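Local coordinates for protein binary enterotoxin of Clostridium perfringens component a (Clostridium perfringens, PDB 5WTZ) that binds NAD+ and, as the enzymatic component of an iota-like binary enterotoxin, ADP-ribosylates actin, at residues D132-Q137 with S187-G192; H159-T164 with D207-K212. All blocks are in the same frame, centred on the assembly; numbering follows the deposited sequence. Where two conformers were deposited one is given.

Interaction 1: residues D132-Q137 with S187-G192; sequences DTNFIQ and SLKATG
Phe135 and Leu188 face each other as the antiparallel hydrogen-bonded pair of strands 134-136 and 187-192. Phe135 N gives a nearly straight bond (171°) to Leu188 O, 2.8 Å away, and Leu188 N answers with an equally short one to Phe135 O. In one of the two conformers of Gln137, that second carbonyl takes a further donor: the bend at chi2 (-66°) sets CD, and Gln137 NE2 then lies 2.9 Å from Phe135 O, on the face of the carbonyl plane opposite to Leu188 N. Strand 134-136 is an outermost strand of the five-stranded mixed sheet in the N-terminal ADP-ribosyltransferase-like half of the chain, and 187-198 joins it to the sheet.

From the backbone outward, Phe135 CB lies 3.8 Å from Leu188 O. The same oxygen sits at the ring edge, 4.0 Å from Phe135 CD2, which touches Leu188 CD2 more loosely. Beyond, the ring carries Thr133 CG2 over the centre of one face, 3.5 Å above the plane, and meets Phe103 edge-to-face. On the other face of the sheet Asn134 lies beside Lys189, Asn134 OD1 against Lys189 CG at 3.6 Å, while Asn134 ND2 and Ser187 OG both bond to Gln213. Toward Thr133 and Ala190 the backbones are farther apart; there Ala190 N donates to a water at 2.9 Å, whose other leg, to Thr133 O, is short and doubtful.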
loop_
_atom_site.group_PDB
_atom_site.type_symbol
_atom_site.label_atom_id
_atom_site.label_comp_id
_atom_site.label_asym_id
_atom_site.label_seq_id
_atom_site.Cartn_x
_atom_site.Cartn_y
_atom_site.Cartn_z
ATOM N N ASP A 132 -4.730 0.682 14.074
ATOM C CA ASP A 132 -3.556 1.525 13.814
ATOM C C ASP A 132 -2.913 1.185 12.492
ATOM O O ASP A 132 -1.697 1.195 12.385
ATOM C CB ASP A 132 -2.522 1.370 14.933
ATOM C CG ASP A 132 -3.076 1.755 16.286
ATOM O OD1 ASP A 132 -3.740 2.813 16.367
ATOM O OD2 ASP A 132 -2.872 0.988 17.256
ATOM N N THR A 133 -3.730 0.836 11.500
ATOM C CA THR A 133 -3.216 0.420 10.194
ATOM C C THR A 133 -4.115 0.935 9.077
ATOM O O THR A 133 -5.338 0.756 9.114
ATOM C CB THR A 133 -3.109 -1.126 10.068
ATOM O OG1 THR A 133 -2.416 -1.678 11.197
ATOM C CG2 THR A 133 -2.414 -1.537 8.770
ATOM N N ASN A 134 -3.513 1.577 8.083
ATOM C CA ASN A 134 -4.190 1.848 6.825
ATOM C C ASN A 134 -3.783 0.774 5.832
ATOM O O ASN A 134 -2.589 0.644 5.522
ATOM C CB ASN A 134 -3.842 3.237 6.288
ATOM C CG ASN A 134 -4.387 4.369 7.159
ATOM O OD1 ASN A 134 -5.374 4.210 7.874
ATOM N ND2 ASN A 134 -3.746 5.522 7.078
ATOM N N PHE A 135 -4.758 -0.017 5.367
ATOM C CA PHE A 135 -4.484 -1.145 4.475
ATOM C C PHE A 135 -4.598 -0.727 3.014
ATOM O O PHE A 135 -5.693 -0.530 2.480
ATOM C CB PHE A 135 -5.426 -2.327 4.761
ATOM C CG PHE A 135 -5.127 -3.037 6.063
ATOM C CD1 PHE A 135 -4.076 -3.942 6.153
ATOM C CD2 PHE A 135 -5.874 -2.765 7.205
ATOM C CE1 PHE A 135 -3.786 -4.588 7.366
ATOM C CE2 PHE A 135 -5.595 -3.406 8.419
ATOM C CZ PHE A 135 -4.556 -4.318 8.492
ATOM N N ILE A 136 -3.450 -0.585 2.372
ATOM C CA ILE A 136 -3.406 -0.145 0.989
ATOM C C ILE A 136 -4.065 -1.175 0.075
ATOM O O ILE A 136 -3.771 -2.369 0.138
ATOM C CB ILE A 136 -1.927 0.150 0.550
ATOM C CG1 ILE A 136 -1.409 1.384 1.303
ATOM C CG2 ILE A 136 -1.841 0.361 -0.956
ATOM C CD1 ILE A 136 0.083 1.647 1.116
ATOM N N GLN A 137 -4.960 -0.707 -0.789
ATOM C CA GLN A 137 -5.655 -1.589 -1.720
ATOM C C GLN A 137 -5.128 -1.432 -3.147
ATOM O O GLN A 137 -5.413 -0.433 -3.815
ATOM C CB GLN A 137 -7.158 -1.307 -1.675
ATOM C CG GLN A 137 -7.728 -1.339 -0.261
ATOM C CD GLN A 137 -7.674 -2.720 0.359
ATOM O OE1 GLN A 137 -8.108 -3.704 -0.253
ATOM N NE2 GLN A 137 -7.175 -2.804 1.581
ATOM N N SER A 187 -7.080 3.228 0.229
ATOM C CA SER A 187 -6.752 2.331 1.319
ATOM C C SER A 187 -7.968 2.119 2.232
ATOM O O SER A 187 -8.937 2.880 2.190
ATOM C CB SER A 187 -5.578 2.884 2.132
ATOM O OG SER A 187 -4.504 3.302 1.289
ATOM N N LEU A 188 -7.887 1.084 3.054
ATOM C CA LEU A 188 -8.923 0.744 4.014
ATOM C C LEU A 188 -8.489 1.063 5.440
ATOM O O LEU A 188 -7.405 0.658 5.880
ATOM C CB LEU A 188 -9.270 -0.744 3.873
ATOM C CG LEU A 188 -10.348 -1.410 4.723
ATOM C CD1 LEU A 188 -10.794 -2.667 4.013
ATOM C CD2 LEU A 188 -9.832 -1.755 6.115
ATOM N N LYS A 189 -9.352 1.763 6.168
ATOM C CA LYS A 189 -9.135 2.076 7.583
ATOM C C LYS A 189 -10.289 1.549 8.416
ATOM O O LYS A 189 -11.435 2.011 8.270
ATOM C CB LYS A 189 -8.996 3.580 7.785
ATOM C CG LYS A 189 -8.746 3.990 9.216
ATOM C CD LYS A 189 -8.734 5.493 9.358
ATOM C CE LYS A 189 -8.295 5.895 10.762
ATOM N NZ LYS A 189 -8.394 7.358 10.942
ATOM N N ALA A 190 -9.999 0.594 9.293
ATOM C CA ALA A 190 -11.056 -0.052 10.069
ATOM C C ALA A 190 -11.658 0.930 11.082
ATOM O O ALA A 190 -10.952 1.757 11.668
ATOM C CB ALA A 190 -10.521 -1.304 10.765
ATOM N N THR A 191 -12.976 0.855 11.245
ATOM C CA THR A 191 -13.735 1.750 12.101
ATOM C C THR A 191 -14.559 0.972 13.114
ATOM O O THR A 191 -15.221 1.562 13.960
ATOM C CB THR A 191 -14.689 2.660 11.279
ATOM O OG1 THR A 191 -15.640 1.852 10.569
ATOM C CG2 THR A 191 -13.908 3.495 10.277
ATOM N N GLY A 192 -14.561 -0.357 12.998
ATOM C CA GLY A 192 -15.305 -1.191 13.931
ATOM C C GLY A 192 -15.130 -2.670 13.639
ATOM O O GLY A 192 -14.761 -3.043 12.523
HETATM O O HOH W 1 -7.407 -0.559 9.761
#

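Interaction 2: residues H159-T164 with D207-K212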
loop_
_atom_site.group_PDB
_atom_site.type_symbol
_atom_site.label_atom_id
_atom_site.label_comp_id
_atom_site.label_asym_id
_atom_site.label_seq_id
_atom_site.Cartn_x
_atom_site.Cartn_y
_atom_site.Cartn_z
ATOM N N HIS A 159 -17.520 -4.252 5.421
ATOM C CA HIS A 159 -18.610 -3.310 5.262
ATOM C C HIS A 159 -17.973 -1.924 5.121
ATOM O O HIS A 159 -17.679 -1.266 6.112
ATOM C CB HIS A 159 -19.546 -3.412 6.469
ATOM C CG HIS A 159 -20.703 -2.467 6.446
ATOM N ND1 HIS A 159 -21.105 -1.768 7.561
ATOM C CD2 HIS A 159 -21.575 -2.144 5.462
ATOM C CE1 HIS A 159 -22.161 -1.031 7.261
ATOM N NE2 HIS A 159 -22.469 -1.245 5.994
ATOM N N LEU A 160 -17.758 -1.510 3.873
ATOM C CA LEU A 160 -16.860 -0.410 3.530
ATOM C C LEU A 160 -17.628 0.838 3.141
ATOM O O LEU A 160 -18.505 0.781 2.274
ATOM C CB LEU A 160 -15.933 -0.838 2.378
ATOM C CG LEU A 160 -14.867 0.174 1.916
ATOM C CD1 LEU A 160 -13.829 0.459 3.004
ATOM C CD2 LEU A 160 -14.182 -0.314 0.646
ATOM N N LYS A 161 -17.296 1.956 3.787
ATOM C CA LYS A 161 -17.969 3.231 3.542
ATOM C C LYS A 161 -17.193 4.061 2.527
ATOM O O LYS A 161 -16.075 4.512 2.793
ATOM C CB LYS A 161 -18.149 4.009 4.845
ATOM C CG LYS A 161 -18.991 5.278 4.695
ATOM C CD LYS A 161 -19.088 6.070 5.986
ATOM C CE LYS A 161 -20.102 7.200 5.852
ATOM N NZ LYS A 161 -20.201 8.035 7.091
ATOM N N LEU A 162 -17.797 4.252 1.361
ATOM C CA LEU A 162 -17.209 5.058 0.300
ATOM C C LEU A 162 -17.657 6.498 0.460
ATOM O O LEU A 162 -18.855 6.772 0.490
ATOM C CB LEU A 162 -17.627 4.528 -1.079
ATOM C CG LEU A 162 -17.469 3.041 -1.375
ATOM C CD1 LEU A 162 -17.954 2.756 -2.789
ATOM C CD2 LEU A 162 -16.027 2.615 -1.195
ATOM N N PRO A 163 -16.706 7.437 0.576
ATOM C CA PRO A 163 -17.140 8.829 0.740
ATOM C C PRO A 163 -17.725 9.437 -0.534
ATOM O O PRO A 163 -17.574 8.871 -1.620
ATOM C CB PRO A 163 -15.855 9.554 1.140
ATOM C CG PRO A 163 -14.741 8.701 0.642
ATOM C CD PRO A 163 -15.241 7.276 0.641
ATOM N N THR A 164 -18.392 10.579 -0.377
ATOM C CA THR A 164 -18.859 11.401 -1.489
ATOM C C THR A 164 -17.763 11.617 -2.540
ATOM O O THR A 164 -16.591 11.756 -2.192
ATOM C CB THR A 164 -19.361 12.774 -0.969
ATOM O OG1 THR A 164 -20.463 12.565 -0.085
ATOM C CG2 THR A 164 -19.824 13.662 -2.109
ATOM N N ASP A 207 -16.034 -3.152 9.820
ATOM C CA ASP A 207 -16.504 -1.865 9.335
ATOM C C ASP A 207 -15.260 -1.062 8.989
ATOM O O ASP A 207 -14.276 -1.082 9.735
ATOM C CB ASP A 207 -17.345 -1.126 10.375
ATOM C CG ASP A 207 -18.718 -1.762 10.590
ATOM O OD1 ASP A 207 -19.304 -2.311 9.632
ATOM O OD2 ASP A 207 -19.222 -1.689 11.725
ATOM N N ALA A 208 -15.291 -0.369 7.856
ATOM C CA ALA A 208 -14.144 0.443 7.454
ATOM C C ALA A 208 -14.522 1.621 6.566
ATOM O O ALA A 208 -15.582 1.633 5.908
ATOM C CB ALA A 208 -13.117 -0.427 6.742
ATOM N N ASP A 209 -13.625 2.595 6.543
ATOM C CA ASP A 209 -13.707 3.733 5.636
ATOM C C ASP A 209 -12.744 3.583 4.466
ATOM O O ASP A 209 -11.592 3.148 4.624
ATOM C CB ASP A 209 -13.381 5.044 6.351
ATOM C CG ASP A 209 -14.482 5.508 7.291
ATOM O OD1 ASP A 209 -15.615 4.997 7.267
ATOM O OD2 ASP A 209 -14.191 6.418 8.071
ATOM N N LEU A 210 -13.213 3.968 3.289
ATOM C CA LEU A 210 -12.328 4.128 2.155
ATOM C C LEU A 210 -11.656 5.486 2.295
ATOM O O LEU A 210 -12.340 6.509 2.306
ATOM C CB LEU A 210 -13.102 4.035 0.839
ATOM C CG LEU A 210 -12.234 3.988 -0.417
ATOM C CD1 LEU A 210 -11.994 2.551 -0.855
ATOM C CD2 LEU A 210 -12.884 4.797 -1.515
ATOM N N ILE A 211 -10.334 5.485 2.440
ATOM C CA ILE A 211 -9.559 6.710 2.575
ATOM C C ILE A 211 -8.512 6.783 1.481
ATOM O O ILE A 211 -8.158 5.776 0.862
ATOM C CB ILE A 211 -8.849 6.818 3.941
ATOM C CG1 ILE A 211 -7.708 5.801 4.027
ATOM C CG2 ILE A 211 -9.850 6.678 5.087
ATOM C CD1 ILE A 211 -6.619 6.165 5.060
ATOM N N LYS A 212 -8.017 7.987 1.234
ATOM C CA LYS A 212 -6.994 8.167 0.222
ATOM C C LYS A 212 -5.733 8.691 0.874
ATOM O O LYS A 212 -5.718 9.797 1.412
ATOM C CB LYS A 212 -7.471 9.130 -0.870
ATOM C CG LYS A 212 -6.589 9.136 -2.107
ATOM C CD LYS A 212 -7.177 10.040 -3.172
ATOM C CE LYS A 212 -7.252 9.334 -4.510
ATOM N NZ LYS A 212 -5.906 8.885 -4.958
#
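His159-Leu162 and Asp207-Ile211 run parallel at 33°, their segment axes 4.5 Å apart at the closest, with Ala208 N bonded to His159 O, Lys161 N to Ala208 O and Leu210 N to Lys161 O, the last almost straight at 175°. The two strands are neighbours inside the mixed sheet. His159 and Asp207 project side by side from one face: His159 ND1 donates to Asp207 OD1 at 2.8 Å, with the acceptor in the imidazole plane but the carboxylate met from above its own plane, the two planes turned 62° apart. Farther along that face Asp209 OD1 rests on Lys161 CB at 3.6 Å, while Lys161 NZ stays 5.5 Å from Asp209 OD1. On the opposite face Leu160, Ala208 and Leu210 pack: Leu160 CD1 sits 3.9 Å from Ala208 CB and Leu160 CD2 as far from Leu210 CD1. Leu210 CB also takes Leu162 CD2 against it, and at the end of the strand Pro163 CD lies 3.4 Å from Leu210 O. Tyr93 and Tyr95 stack on the His159 ring, and NE2 bonds Asp11. With an aspartate at each ring nitrogen, the imidazole has its rotation fixed and would probably favour the doubly protonated, charged form.

In the fold
Interactions 1 and 2 belong to one five-stranded mixed sheet, in the order 92-98, 156-162, 201-211, 187-198, 134-136, their centres about 9 Å apart. Strands 187-198 and 201-211 follow each other in the chain and lie adjacent, so residues 187-192 and 207-212 connect the contacts directly: Thr191 N bonds Asp207 O, and Ser187 N bonds Ile211 O. Thr191 and Gly192 both face Asp207 in a classic beta bulge. Along the chain the segments alternate, 132-137, 159-164, 187-192, 207-212. The C-terminal ADP-ribosyltransferase half, which carries the NAD+ site, has a sheet with the same 1-3-5-4-2 order, consistent with two related halves; both interactions lie away from that site.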